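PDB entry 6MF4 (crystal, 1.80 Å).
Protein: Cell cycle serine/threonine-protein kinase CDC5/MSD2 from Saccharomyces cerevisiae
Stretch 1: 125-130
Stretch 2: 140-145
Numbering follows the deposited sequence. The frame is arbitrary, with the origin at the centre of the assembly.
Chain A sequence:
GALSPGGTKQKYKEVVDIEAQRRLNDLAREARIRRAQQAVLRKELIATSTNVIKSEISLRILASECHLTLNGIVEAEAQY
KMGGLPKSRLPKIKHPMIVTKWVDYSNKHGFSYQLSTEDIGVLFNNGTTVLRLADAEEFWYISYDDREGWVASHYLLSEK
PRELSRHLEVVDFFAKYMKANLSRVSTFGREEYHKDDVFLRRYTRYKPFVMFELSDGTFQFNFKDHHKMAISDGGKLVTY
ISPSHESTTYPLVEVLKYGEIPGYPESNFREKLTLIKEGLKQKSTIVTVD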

# COMPACT_ATOMS: atom_id res chain seq x y z
N ASN A 125 8.50 10.41 -11.96
CA ASN A 125 9.66 10.85 -11.20
C ASN A 125 9.44 12.19 -10.49
O ASN A 125 10.13 12.49 -9.52
N ASN A 126 8.47 12.97 -10.95
CA ASN A 126 8.15 14.24 -10.29
C ASN A 126 7.12 14.06 -9.17
O ASN A 126 6.67 15.03 -8.57
N GLY A 127 6.76 12.81 -8.90
CA GLY A 127 5.90 12.49 -7.78
C GLY A 127 4.43 12.39 -8.10
O GLY A 127 3.63 12.05 -7.23
N THR A 128 4.06 12.70 -9.34
CA THR A 128 2.67 12.57 -9.76
C THR A 128 2.37 11.13 -10.18
O THR A 128 3.29 10.35 -10.47
N THR A 129 1.09 10.79 -10.22
CA THR A 129 0.65 9.44 -10.56
C THR A 129 -0.47 9.47 -11.59
O THR A 129 -1.34 10.33 -11.55
N VAL A 130 -0.42 8.52 -12.53
CA VAL A 130 -1.60 8.16 -13.31
C VAL A 130 -2.04 6.78 -12.85
O VAL A 130 -1.25 5.84 -12.86
N TRP A 140 -7.23 8.28 -13.33
CA TRP A 140 -7.00 9.42 -12.45
C TRP A 140 -5.61 10.00 -12.69
O TRP A 140 -4.64 9.25 -12.79
N TYR A 141 -5.52 11.32 -12.77
CA TYR A 141 -4.24 12.01 -12.68
C TYR A 141 -4.11 12.60 -11.28
O TYR A 141 -4.92 13.43 -10.87
N ILE A 142 -3.09 12.14 -10.56
CA ILE A 142 -2.92 12.51 -9.16
C ILE A 142 -1.67 13.37 -8.99
O ILE A 142 -0.57 12.98 -9.37
N SER A 143 -1.87 14.56 -8.42
CA SER A 143 -0.79 15.52 -8.25
C SER A 143 -0.82 16.14 -6.87
O SER A 143 -1.73 15.87 -6.08
N TYR A 144 0.16 16.98 -6.57
CA TYR A 144 0.26 17.58 -5.25
C TYR A 144 -0.71 18.74 -5.08
O TYR A 144 -1.07 19.42 -6.04
N ASP A 145 -1.13 18.94 -3.83
CA ASP A 145 -2.09 19.97 -3.47
C ASP A 145 -1.66 20.59 -2.15
O ASP A 145 -1.31 19.88 -1.21

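The two stretches run antiparallel, but only Thr 129 and Val 130 of the first form regular strand pairs with the second; the residues before them make a turn whose polar groups reach the partner largely through water.

Asn 126, chi1 p, starts sideways, but its amide comes nearer the second stretch while OD1 reaches forward to Thr 128, accepting from Thr 128 N at 3.1 Å and from Thr 128 OG1 at 2.8 Å. Asparagine suits such a turn because its short amide can accept from backbone and side chain two residues on while its NH2 remains free to donate. Here Asn 126 ND2 donates a hydrogen bond to a water 3.0 Å away.

Gly 127 has a positive phi of 95°. A CB here would be jammed against the carbonyl oxygen of Asn 126 and would lie 2.7 Å from Tyr 144 OH, so both backbone and neighbour call for glycine. Its CA sits 4.0 Å from Tyr 144 OH, brought close by an m rotamer that carries the phenol toward the turn although the CA-to-CB bond of Tyr 144 points sideways. A second water joins the two residues, donating to Gly 127 O at 2.6 Å and lying 2.5 Å from Tyr 144 OH.

Thr 128 points toward the second stretch and is buried. In its p rotamer the methyl CG2 packs 3.5 Å from Tyr 141 OH and 4.0 Å from Ser 143 CB, while OG1, besides donating to Asn 126 OD1, accepts from the first water at 3.0 Å. That water also bonds to Tyr 141 OH at 2.9 Å, linking the turn to the opposing strand. Threonine serves both needs, with a methyl for packing and a hydroxyl for the polar network.

Thr 129 pairs with Ile 142 through two nearly straight hydrogen bonds: Thr 129 N to Ile 142 O at 2.9 Å, and Ile 142 N to Thr 129 O at 2.7 Å. Their side chains share one face of the sheet. With both chi1 angles m, Thr 129 CG2 comes within 4.0 Å of Ile 142 CD1; two beta-branched residues suit this extended backbone.

Val 130, chi1 t, shares the other face with Tyr 141 in a non-hydrogen-bonded pair. Its CG2 meets the edge of the tyrosine ring at CD1, 4.0 Å away. The t rotamer of Tyr 141 lays the ring along the first stretch, from Val 130 to Thr 128, with its hydroxyl reaching the water.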

# COMPACT_ATOMS: atom_id res chain seq x y z
CB ASN A 125 10.88 10.93 -12.12
CG ASN A 125 11.35 9.56 -12.57
OD1 ASN A 125 11.14 8.57 -11.89
ND2 ASN A 125 12.01 9.51 -13.73
CB ASN A 126 7.64 15.26 -11.31
CG ASN A 126 6.26 14.93 -11.86
OD1 ASN A 126 5.75 13.82 -11.67
ND2 ASN A 126 5.67 15.88 -12.57
CB THR A 128 2.31 13.53 -10.92
OG1 THR A 128 3.08 13.20 -12.09
CG2 THR A 128 2.58 14.99 -10.52
CB THR A 129 0.15 8.69 -9.31
OG1 THR A 129 1.24 8.44 -8.42
CG2 THR A 129 -0.51 7.36 -9.69
CB VAL A 130 -1.34 8.16 -14.83
CG1 VAL A 130 -2.52 7.53 -15.58
CG2 VAL A 130 -1.11 9.57 -15.33
CB TRP A 140 -7.09 9.03 -10.98
CG TRP A 140 -8.42 8.56 -10.51
CD1 TRP A 140 -8.81 7.27 -10.32
CD2 TRP A 140 -9.53 9.38 -10.14
NE1 TRP A 140 -10.10 7.23 -9.86
CE2 TRP A 140 -10.57 8.52 -9.74
CE3 TRP A 140 -9.75 10.76 -10.10
CZ2 TRP A 140 -11.81 8.99 -9.31
CZ3 TRP A 140 -10.98 11.23 -9.67
CH2 TRP A 140 -11.99 10.34 -9.28
CB TYR A 141 -4.11 13.11 -13.74
CG TYR A 141 -2.82 13.89 -13.62
CD1 TYR A 141 -1.59 13.27 -13.78
CD2 TYR A 141 -2.83 15.25 -13.33
CE1 TYR A 141 -0.41 13.97 -13.67
CE2 TYR A 141 -1.65 15.97 -13.22
CZ TYR A 141 -0.45 15.32 -13.39
OH TYR A 141 0.73 16.03 -13.28
CB ILE A 142 -2.80 11.26 -8.27
CG1 ILE A 142 -4.03 10.38 -8.44
CG2 ILE A 142 -2.66 11.66 -6.81
CD1 ILE A 142 -3.83 8.95 -8.02
CB SER A 143 -0.89 16.61 -9.32
OG SER A 143 -2.16 17.23 -9.26
CB TYR A 144 1.69 18.05 -4.97
CG TYR A 144 2.66 16.92 -4.73
CD1 TYR A 144 2.35 15.86 -3.88
CD2 TYR A 144 3.90 16.90 -5.36
CE1 TYR A 144 3.25 14.83 -3.66
CE2 TYR A 144 4.80 15.87 -5.15
CZ TYR A 144 4.47 14.84 -4.31
OH TYR A 144 5.38 13.83 -4.10
CB ASP A 145 -3.50 19.37 -3.36
CG ASP A 145 -4.53 20.40 -2.96
OD1 ASP A 145 -4.91 21.22 -3.82
OD2 ASP A 145 -4.97 20.39 -1.79
O HOH W 1 3.33 15.20 -14.32
O HOH W 2 4.59 11.61 -4.81